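PDB 3HRG: DUF3822 family protein from Bacteroides thetaiotaomicron VPI-5482, which is of unknown function but adopts an actin-like ATPase fold, which suggests kinship with ATP-handling proteins of the actin and sugar kinase type. Local coordinates for residues I3-S8 against F24-P29; A50-V55 against K125-F130; M191-R196 against K225-N230. All blocks are in the same frame, centred on the assembly; numbering follows the deposited sequence.

Overall arrangement
From the N terminus, the first contact met is interaction 1, where the segment leading into strand 12-17 comes to rest on strand 22-28 after a short excursion of 15 residues. Interaction 2 closes a much longer loop of 69 residues, bringing helix 48-58 beside helix 125-134; the three-stranded antiparallel sheet is built within that span. Interaction 3 joins the starts of helices 193-206 and 225-235, which belong with the second five-stranded mixed sheet. The three contacts follow in series, and none nests within or crosses another. Interactions 1 and 2 touch lightly through Phe-24 and one modelled conformer of Val-55, whereas interaction 3 lies across the chain's centre from interaction 1, their centres about 38 Å apart.

Interaction 1 (I3-S8 against F24-P29); sequences IDFTKS and FSIYNP
The ring of Phe-5 meets Ile-26 obliquely through CE1, which lies 3.6 Å from Ile-26 CD1, while Ile-3 of its own segment sits on one face of that ring. Ile-3 CG2 stands 3.8 Å above the ring plane of Phe-5, over the centre. Ile-3 thus has two jobs, because its other branch reaches across to the strand: Ile-3 CD1 comes within 3.8 Å of Ile-26 CG2. The division follows from chi1 of -63°, which sets CG2 opposite the backbone N and CG1 beside it. Ile-26 receives the two visitors on separate branches, CG2 for Ile-3 and CD1 for Phe-5, whose side chain runs roughly at right angles to its own.

Behind the apolar pair the chain turns tightly. Asp-4 OD1 accepts from Thr-6 N at 2.9 Å, forming an Asx turn, and also from Thr-6 OG1 at 2.7 Å, both donors coming from the same face of the carboxylate.

Ile-26 projects from strand 22-28 and also packs on Leu-13 and Leu-37 of the two flanking strands, while Phe-5 reaches Leu-37 and Phe-61. The N-terminal segment is therefore laid over strands 22-28 and 33-40 of the first five-stranded mixed sheet of the actin-like fold. Its hold on strand 22-28 is purely apolar and small, 152 Å² in all, and relies on shape and exclusion of water rather than directional bonds.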
loop_
_atom_site.group_PDB
_atom_site.type_symbol
_atom_site.label_atom_id
_atom_site.label_comp_id
_atom_site.label_asym_id
_atom_site.label_seq_id
_atom_site.Cartn_x
_atom_site.Cartn_y
_atom_site.Cartn_z
ATOM N N ILE A 3 -21.594 13.361 -1.497
ATOM C CA ILE A 3 -21.030 13.702 -2.776
ATOM C C ILE A 3 -22.106 14.098 -3.790
ATOM O O ILE A 3 -23.086 13.378 -3.967
ATOM C CB ILE A 3 -20.234 12.502 -3.335
ATOM C CG1 ILE A 3 -19.048 12.161 -2.400
ATOM C CG2 ILE A 3 -19.732 12.797 -4.776
ATOM C CD1 ILE A 3 -17.991 13.357 -2.291
ATOM N N ASP A 4 -21.935 15.267 -4.405
ATOM C CA ASP A 4 -22.795 15.705 -5.473
ATOM C C ASP A 4 -22.078 15.140 -6.698
ATOM O O ASP A 4 -21.058 15.670 -7.119
ATOM C CB ASP A 4 -22.925 17.225 -5.528
ATOM C CG ASP A 4 -23.721 17.709 -6.752
ATOM O OD1 ASP A 4 -23.951 16.900 -7.700
ATOM O OD2 ASP A 4 -24.120 18.897 -6.761
ATOM N N PHE A 5 -22.598 14.053 -7.267
ATOM C CA PHE A 5 -21.942 13.428 -8.422
ATOM C C PHE A 5 -21.915 14.269 -9.695
ATOM O O PHE A 5 -21.064 14.014 -10.578
ATOM C CB PHE A 5 -22.492 12.029 -8.700
ATOM C CG PHE A 5 -22.103 11.044 -7.666
ATOM C CD1 PHE A 5 -20.847 10.425 -7.708
ATOM C CD2 PHE A 5 -22.948 10.744 -6.626
ATOM C CE1 PHE A 5 -20.479 9.516 -6.718
ATOM C CE2 PHE A 5 -22.576 9.831 -5.664
ATOM C CZ PHE A 5 -21.349 9.218 -5.728
ATOM N N THR A 6 -22.771 15.276 -9.789
ATOM C CA THR A 6 -22.736 16.168 -10.957
ATOM C C THR A 6 -21.499 17.073 -10.908
ATOM O O THR A 6 -21.189 17.689 -11.916
ATOM C CB THR A 6 -24.020 17.000 -11.158
ATOM O OG1 THR A 6 -24.161 17.990 -10.132
ATOM C CG2 THR A 6 -25.205 16.079 -11.187
ATOM N N LYS A 7 -20.795 17.125 -9.761
ATOM C CA LYS A 7 -19.550 17.894 -9.633
ATOM C C LYS A 7 -18.310 16.976 -9.745
ATOM O O LYS A 7 -17.187 17.411 -9.438
ATOM C CB LYS A 7 -19.537 18.665 -8.309
ATOM C CG LYS A 7 -20.644 19.738 -8.177
ATOM C CD LYS A 7 -20.722 20.346 -6.758
ATOM C CE LYS A 7 -21.747 21.492 -6.657
ATOM N NZ LYS A 7 -21.380 22.589 -7.617
ATOM N N SER A 8 -18.499 15.726 -10.191
ATOM C CA SER A 8 -17.397 14.761 -10.278
ATOM C C SER A 8 -16.159 15.244 -11.045
ATOM O O SER A 8 -15.030 14.859 -10.679
ATOM C CB SER A 8 -17.867 13.437 -10.896
ATOM O OG SER A 8 -18.292 13.649 -12.226
ATOM N N PHE A 24 -12.806 2.338 -2.786
ATOM C CA PHE A 24 -12.952 3.499 -3.613
ATOM C C PHE A 24 -13.239 4.722 -2.730
ATOM O O PHE A 24 -14.024 4.624 -1.783
ATOM C CB PHE A 24 -14.135 3.320 -4.551
ATOM C CG PHE A 24 -14.068 2.090 -5.404
ATOM C CD1 PHE A 24 -14.549 0.883 -4.943
ATOM C CD2 PHE A 24 -13.541 2.152 -6.669
ATOM C CE1 PHE A 24 -14.487 -0.255 -5.746
ATOM C CE2 PHE A 24 -13.487 1.041 -7.470
ATOM C CZ PHE A 24 -13.940 -0.163 -7.004
ATOM N N SER A 25 -12.619 5.858 -3.020
ATOM C CA SER A 25 -12.924 7.076 -2.288
ATOM C C SER A 25 -12.918 8.258 -3.249
ATOM O O SER A 25 -12.194 8.271 -4.242
ATOM C CB SER A 25 -11.976 7.326 -1.141
ATOM O OG SER A 25 -10.682 7.534 -1.647
ATOM N N ILE A 26 -13.734 9.240 -2.921
ATOM C CA ILE A 26 -13.878 10.460 -3.696
ATOM C C ILE A 26 -13.439 11.603 -2.784
ATOM O O ILE A 26 -13.915 11.710 -1.658
ATOM C CB ILE A 26 -15.338 10.605 -4.234
ATOM C CG1 ILE A 26 -15.596 9.507 -5.270
ATOM C CG2 ILE A 26 -15.524 11.968 -4.867
ATOM C CD1 ILE A 26 -16.936 9.577 -5.972
ATOM N N TYR A 27 -12.485 12.406 -3.262
ATOM C CA TYR A 27 -11.929 13.538 -2.568
ATOM C C TYR A 27 -12.342 14.831 -3.288
ATOM O O TYR A 27 -12.173 14.951 -4.502
ATOM C CB TYR A 27 -10.401 13.442 -2.490
ATOM C CG TYR A 27 -9.719 14.713 -2.028
ATOM C CD1 TYR A 27 -9.748 15.104 -0.695
ATOM C CD2 TYR A 27 -9.047 15.531 -2.930
ATOM C CE1 TYR A 27 -9.129 16.270 -0.271
ATOM C CE2 TYR A 27 -8.424 16.696 -2.516
ATOM C CZ TYR A 27 -8.476 17.061 -1.193
ATOM O OH TYR A 27 -7.875 18.218 -0.804
ATOM N N ASN A 28 -12.882 15.766 -2.504
ATOM C CA ASN A 28 -13.351 17.072 -2.947
ATOM C C ASN A 28 -12.332 18.099 -2.489
ATOM O O ASN A 28 -12.260 18.362 -1.308
ATOM C CB ASN A 28 -14.737 17.367 -2.339
ATOM C CG ASN A 28 -15.299 18.730 -2.745
ATOM O OD1 ASN A 28 -14.579 19.576 -3.276
ATOM N ND2 ASN A 28 -16.577 18.952 -2.473
ATOM N N PRO A 29 -11.526 18.667 -3.411
ATOM C CA PRO A 29 -10.550 19.692 -2.967
ATOM C C PRO A 29 -11.168 21.066 -2.756
ATOM O O PRO A 29 -10.542 21.905 -2.128
ATOM C CB PRO A 29 -9.577 19.795 -4.147
ATOM C CG PRO A 29 -10.441 19.525 -5.341
ATOM C CD PRO A 29 -11.459 18.462 -4.871
#

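Interaction 2 (A50-V55 against K125-F130); sequences ANLKNV and KSTYTF
Phe-130 is wedged against helix 48-58 by two neighbouring residues, Leu-52 on the buried side and Lys-53 toward solvent. The tight part is formed by Leu-52, whose CD2 lies 3.6 Å from Phe-130 CD2 and whose CG comes within 3.9 Å of Phe-130 CE2. The same methyl touches Thr-127, with Leu-52 CD2 3.8 Å from Thr-127 CG2 and the two side chains at about a right angle. Leu-52 was modelled in two conformers, and these distances hold for one of them. Phe-130 reaches across because its CG stands opposite the backbone N (chi1 177°), sending the ring off its own helix toward the other. There the ring of Phe-56, a turn further along helix 48-58, meets that of Phe-130 edge to face. Thr-127 presents its methyl to the leucine, while its hydroxyl is hydrogen-bonded to that of Thr-49.

The helix segments run in nearly the same direction, 25° apart, with axes 10.3 Å from each other at closest approach. Helix 48-58 lies in the chain between strands 33-40 and 68-73, and helix 125-134 leads into strand 139-142 of the same mixed sheet. Leu-52 and Thr-127 both rest on Leu-17 of strand 12-17 in that sheet, giving the layered helix-on-sheet arrangement of the actin-like fold.

Toward solvent the packing is looser and relies on the aliphatic part of a lysine. Lys-53 CG lies over one face of Phe-130 in a CH-pi contact, 4.0 Å from the ring centroid and 21° off its normal. Beyond CG the lysine is fully extended, so that Lys-53 CE passes 4.0 Å from Phe-130 CD1 on its way outward.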
loop_
_atom_site.group_PDB
_atom_site.type_symbol
_atom_site.label_atom_id
_atom_site.label_comp_id
_atom_site.label_asym_id
_atom_site.label_seq_id
_atom_site.Cartn_x
_atom_site.Cartn_y
_atom_site.Cartn_z
ATOM N N ALA A 50 -11.378 -9.979 -13.841
ATOM C CA ALA A 50 -12.791 -10.372 -13.919
ATOM C C ALA A 50 -13.588 -9.687 -12.812
ATOM O O ALA A 50 -14.713 -9.242 -13.046
ATOM C CB ALA A 50 -12.979 -11.929 -13.897
ATOM N N ASN A 51 -13.009 -9.593 -11.615
ATOM C CA ASN A 51 -13.664 -8.870 -10.515
ATOM C C ASN A 51 -13.807 -7.397 -10.855
ATOM O O ASN A 51 -14.852 -6.804 -10.568
ATOM C CB ASN A 51 -12.927 -9.055 -9.196
ATOM C CG ASN A 51 -13.308 -10.350 -8.479
ATOM O OD1 ASN A 51 -14.392 -10.444 -7.926
ATOM N ND2 ASN A 51 -12.388 -11.306 -8.407
ATOM N N LEU A 52 -12.756 -6.820 -11.446
ATOM C CA LEU A 52 -12.761 -5.415 -11.837
ATOM C C LEU A 52 -13.846 -5.136 -12.893
ATOM O O LEU A 52 -14.596 -4.166 -12.769
ATOM C CB LEU A 52 -11.359 -5.011 -12.328
ATOM C CG LEU A 52 -10.999 -3.551 -12.594
ATOM C CD1 LEU A 52 -11.146 -2.762 -11.340
ATOM C CD2 LEU A 52 -9.565 -3.465 -13.103
ATOM N N LYS A 53 -13.923 -5.980 -13.924
ATOM C CA LYS A 53 -14.926 -5.787 -14.951
ATOM C C LYS A 53 -16.330 -5.868 -14.343
ATOM O O LYS A 53 -17.204 -5.111 -14.739
ATOM C CB LYS A 53 -14.751 -6.765 -16.104
ATOM C CG LYS A 53 -13.504 -6.474 -16.952
ATOM C CD LYS A 53 -13.299 -7.515 -18.038
ATOM C CE LYS A 53 -12.095 -7.176 -18.909
ATOM N NZ LYS A 53 -11.912 -8.135 -20.040
ATOM N N ASN A 54 -16.535 -6.793 -13.406
ATOM C CA ASN A 54 -17.831 -6.903 -12.725
ATOM C C ASN A 54 -18.193 -5.629 -11.943
ATOM O O ASN A 54 -19.294 -5.139 -12.077
ATOM C CB ASN A 54 -17.864 -8.092 -11.742
ATOM C CG ASN A 54 -18.061 -9.417 -12.418
ATOM O OD1 ASN A 54 -18.531 -9.471 -13.553
ATOM N ND2 ASN A 54 -17.745 -10.517 -11.710
ATOM N N VAL A 55 -17.261 -5.092 -11.164
ATOM C CA VAL A 55 -17.577 -3.898 -10.348
ATOM C C VAL A 55 -17.800 -2.656 -11.240
ATOM O O VAL A 55 -18.652 -1.833 -10.925
ATOM C CB VAL A 55 -16.540 -3.600 -9.233
ATOM C CG1 VAL A 55 -15.284 -2.943 -9.786
ATOM C CG2 VAL A 55 -17.158 -2.668 -8.177
ATOM N N LYS A 125 -1.225 -7.222 -16.475
ATOM C CA LYS A 125 -1.404 -6.515 -17.749
ATOM C C LYS A 125 -2.860 -6.387 -18.197
ATOM O O LYS A 125 -3.233 -5.368 -18.742
ATOM C CB LYS A 125 -0.570 -7.166 -18.848
ATOM C CG LYS A 125 -0.662 -6.504 -20.195
ATOM C CD LYS A 125 0.453 -7.030 -21.137
ATOM C CE LYS A 125 0.324 -6.419 -22.539
ATOM N NZ LYS A 125 1.419 -6.874 -23.478
ATOM N N SER A 126 -3.651 -7.439 -18.020
ATOM C CA SER A 126 -5.075 -7.398 -18.354
ATOM C C SER A 126 -5.772 -6.303 -17.527
ATOM O O SER A 126 -6.628 -5.570 -18.033
ATOM C CB SER A 126 -5.740 -8.735 -18.046
ATOM O OG SER A 126 -5.185 -9.762 -18.827
ATOM N N THR A 127 -5.395 -6.216 -16.257
ATOM C CA THR A 127 -5.924 -5.191 -15.341
ATOM C C THR A 127 -5.523 -3.786 -15.811
ATOM O O THR A 127 -6.383 -2.893 -15.887
ATOM C CB THR A 127 -5.504 -5.464 -13.881
ATOM O OG1 THR A 127 -6.254 -6.579 -13.401
ATOM C CG2 THR A 127 -5.813 -4.277 -12.993
ATOM N N TYR A 128 -4.242 -3.604 -16.124
ATOM C CA TYR A 128 -3.750 -2.325 -16.652
ATOM C C TYR A 128 -4.469 -1.903 -17.946
ATOM O O TYR A 128 -4.894 -0.765 -18.082
ATOM C CB TYR A 128 -2.218 -2.357 -16.890
ATOM C CG TYR A 128 -1.784 -1.118 -17.634
ATOM C CD1 TYR A 128 -1.652 0.089 -16.960
ATOM C CD2 TYR A 128 -1.604 -1.128 -19.006
ATOM C CE1 TYR A 128 -1.304 1.263 -17.636
ATOM C CE2 TYR A 128 -1.277 0.041 -19.687
ATOM C CZ TYR A 128 -1.122 1.228 -18.975
ATOM O OH TYR A 128 -0.787 2.399 -19.619
ATOM N N THR A 129 -4.599 -2.817 -18.896
ATOM C CA THR A 129 -5.274 -2.547 -20.174
ATOM C C THR A 129 -6.696 -2.094 -19.938
ATOM O O THR A 129 -7.150 -1.123 -20.517
ATOM C CB THR A 129 -5.268 -3.810 -21.045
ATOM O OG1 THR A 129 -3.898 -4.228 -21.224
ATOM C CG2 THR A 129 -5.941 -3.581 -22.414
ATOM N N PHE A 130 -7.390 -2.784 -19.043
ATOM C CA PHE A 130 -8.756 -2.421 -18.754
ATOM C C PHE A 130 -8.829 -1.031 -18.125
ATOM O O PHE A 130 -9.627 -0.219 -18.558
ATOM C CB PHE A 130 -9.434 -3.444 -17.850
ATOM C CG PHE A 130 -10.831 -3.066 -17.484
ATOM C CD1 PHE A 130 -11.858 -3.232 -18.387
ATOM C CD2 PHE A 130 -11.103 -2.493 -16.255
ATOM C CE1 PHE A 130 -13.149 -2.860 -18.071
ATOM C CE2 PHE A 130 -12.396 -2.118 -15.919
ATOM C CZ PHE A 130 -13.420 -2.300 -16.823
#

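Interaction 3 (M191-R196 against K225-N230); sequences MQTEDR and KETLMN
Thr-193 drives its methyl into the backbone of helix 225-235, where Thr-193 CG2 lies 3.7 Å from Leu-228 CA. Leu-228 N is equally near. This close approach matches the backbones, since Thr-193 and Leu-228 have CA atoms 5.8 Å apart. With chi1 of -51°, the methyl of Thr-193 is placed opposite its own backbone N and its hydroxyl beside that N, where the OG1 is hydrogen-bonded to Asp-224 OD2. One small side chain therefore offers carbon to the helix wall and oxygen to the residue just before that helix.

Thr-227 meets it methyl to methyl, its CG2 3.9 Å from Thr-193 CG2. The hydroxyl of Thr-227 forms a weak hydrogen bond to the other carboxylate oxygen of Asp-224. On the buried flank Leu-228 CD1 reaches Arg-196 CB at 4.4 Å, a loose contact. The rest of Arg-196 runs out nearly straight and leaves the leucine behind, taking its guanidinium to the loop before helix 225-235. There NH1 is hydrogen-bonded to Ser-223 OG and NH2 makes a weak hydrogen bond to Arg-168 O, while the carbonyl oxygen of Met-191 sits over the rim of one face.

Gln-192 occupies the N-cap position of helix 193-206, so the contact joins the first turns of two helices. The first follows strand 181-189 in the chain, and the second is the helix of a beta-alpha-beta crossover between the adjacent parallel strands 215-220 and 239-241, as expected in an actin-like fold; from it selenomethionine Met-229 packs on Val-239 and Ile-241 of strand 239-241, one edge of the second five-stranded mixed sheet.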
loop_
_atom_site.group_PDB
_atom_site.type_symbol
_atom_site.label_atom_id
_atom_site.label_comp_id
_atom_site.label_asym_id
_atom_site.label_seq_id
_atom_site.Cartn_x
_atom_site.Cartn_y
_atom_site.Cartn_z
HETATM N N MSE A 191 0.230 -16.041 6.003
HETATM C CA MSE A 191 -1.192 -16.240 6.221
HETATM C C MSE A 191 -1.619 -16.270 7.701
HETATM O O MSE A 191 -2.782 -15.973 8.026
HETATM C CB MSE A 191 -1.578 -17.642 5.686
HETATM C CG MSE A 191 -0.795 -18.319 4.469
HETATM SE SE MSE A 191 -0.998 -17.819 2.553
HETATM C CE MSE A 191 0.024 -16.192 2.546
ATOM N N GLN A 192 -0.717 -16.740 8.568
ATOM C CA GLN A 192 -0.979 -16.922 9.975
ATOM C C GLN A 192 -0.008 -16.329 10.909
ATOM O O GLN A 192 1.096 -15.923 10.530
ATOM C CB GLN A 192 -1.169 -18.410 10.217
ATOM C CG GLN A 192 -0.028 -19.279 9.889
ATOM C CD GLN A 192 -0.508 -20.621 9.462
ATOM O OE1 GLN A 192 -1.686 -20.970 9.621
ATOM N NE2 GLN A 192 0.387 -21.379 8.864
ATOM N N THR A 193 -0.467 -16.276 12.152
ATOM C CA THR A 193 0.255 -15.644 13.210
ATOM C C THR A 193 1.727 -16.048 13.313
ATOM O O THR A 193 2.555 -15.154 13.395
ATOM C CB THR A 193 -0.457 -15.902 14.519
ATOM O OG1 THR A 193 -1.838 -15.537 14.337
ATOM C CG2 THR A 193 0.144 -15.083 15.585
ATOM N N GLU A 194 2.033 -17.342 13.281
ATOM C CA GLU A 194 3.448 -17.784 13.421
ATOM C C GLU A 194 4.340 -17.226 12.311
ATOM O O GLU A 194 5.463 -16.847 12.595
ATOM C CB GLU A 194 3.602 -19.312 13.521
ATOM C CG GLU A 194 3.272 -20.075 12.252
ATOM C CD GLU A 194 3.266 -21.588 12.434
ATOM O OE1 GLU A 194 4.323 -22.205 12.702
ATOM O OE2 GLU A 194 2.175 -22.171 12.266
ATOM N N ASP A 195 3.857 -17.166 11.073
ATOM C CA ASP A 195 4.629 -16.612 9.939
ATOM C C ASP A 195 4.778 -15.102 10.020
ATOM O O ASP A 195 5.815 -14.523 9.657
ATOM C CB ASP A 195 3.921 -16.778 8.620
ATOM C CG ASP A 195 3.770 -18.163 8.169
ATOM O OD1 ASP A 195 4.545 -19.037 8.598
ATOM O OD2 ASP A 195 2.877 -18.328 7.305
ATOM N N ARG A 196 3.704 -14.434 10.443
ATOM C CA ARG A 196 3.747 -12.986 10.582
ATOM C C ARG A 196 4.829 -12.601 11.598
ATOM O O ARG A 196 5.642 -11.718 11.340
ATOM C CB ARG A 196 2.372 -12.451 11.041
ATOM C CG ARG A 196 1.320 -12.508 9.947
ATOM C CD ARG A 196 -0.069 -12.167 10.458
ATOM N NE ARG A 196 -1.005 -12.074 9.354
ATOM C CZ ARG A 196 -2.330 -11.987 9.451
ATOM N NH1 ARG A 196 -2.957 -12.061 10.633
ATOM N NH2 ARG A 196 -3.051 -11.875 8.337
ATOM N N LYS A 225 -5.441 -11.457 16.972
ATOM C CA LYS A 225 -4.699 -10.358 17.589
ATOM C C LYS A 225 -4.081 -10.726 18.942
ATOM O O LYS A 225 -2.897 -10.458 19.170
ATOM C CB LYS A 225 -5.606 -9.134 17.780
ATOM C CG LYS A 225 -4.859 -7.848 18.184
ATOM C CD LYS A 225 -5.777 -6.740 18.769
ATOM C CE LYS A 225 -6.315 -7.060 20.173
ATOM N N GLU A 226 -4.847 -11.375 19.805
ATOM C CA GLU A 226 -4.340 -11.698 21.145
ATOM C C GLU A 226 -3.046 -12.528 21.080
ATOM O O GLU A 226 -2.062 -12.194 21.742
ATOM C CB GLU A 226 -5.405 -12.373 21.991
ATOM C CG GLU A 226 -5.008 -12.550 23.461
ATOM C CD GLU A 226 -6.157 -13.030 24.326
ATOM O OE1 GLU A 226 -7.329 -13.020 23.873
ATOM O OE2 GLU A 226 -5.898 -13.414 25.481
ATOM N N THR A 227 -3.044 -13.560 20.244
ATOM C CA THR A 227 -1.873 -14.426 20.078
ATOM C C THR A 227 -0.710 -13.670 19.464
ATOM O O THR A 227 0.432 -13.780 19.940
ATOM C CB THR A 227 -2.236 -15.657 19.235
ATOM O OG1 THR A 227 -3.259 -16.372 19.924
ATOM C CG2 THR A 227 -1.021 -16.582 19.028
ATOM N N LEU A 228 -0.991 -12.917 18.412
ATOM C CA LEU A 228 0.010 -12.115 17.765
ATOM C C LEU A 228 0.713 -11.171 18.762
ATOM O O LEU A 228 1.956 -11.159 18.849
ATOM C CB LEU A 228 -0.632 -11.302 16.632
ATOM C CG LEU A 228 0.241 -10.365 15.811
ATOM C CD1 LEU A 228 1.360 -11.129 15.076
ATOM C CD2 LEU A 228 -0.661 -9.578 14.827
HETATM N N MSE A 229 -0.078 -10.401 19.514
HETATM C CA MSE A 229 0.473 -9.408 20.458
HETATM C C MSE A 229 1.213 -10.082 21.618
HETATM O O MSE A 229 2.291 -9.623 22.035
HETATM C CB MSE A 229 -0.624 -8.475 20.992
HETATM C CG MSE A 229 -1.331 -7.693 19.949
HETATM SE SE MSE A 229 -0.149 -6.396 19.171
HETATM C CE MSE A 229 -0.292 -5.101 20.630
ATOM N N ASN A 230 0.667 -11.170 22.140
ATOM C CA ASN A 230 1.341 -11.855 23.255
ATOM C C ASN A 230 2.736 -12.332 22.880
ATOM O O ASN A 230 3.655 -12.187 23.672
ATOM C CB ASN A 230 0.527 -13.018 23.795
ATOM C CG ASN A 230 -0.646 -12.567 24.624
ATOM O OD1 ASN A 230 -0.744 -11.389 24.986
ATOM N ND2 ASN A 230 -1.538 -13.499 24.953
#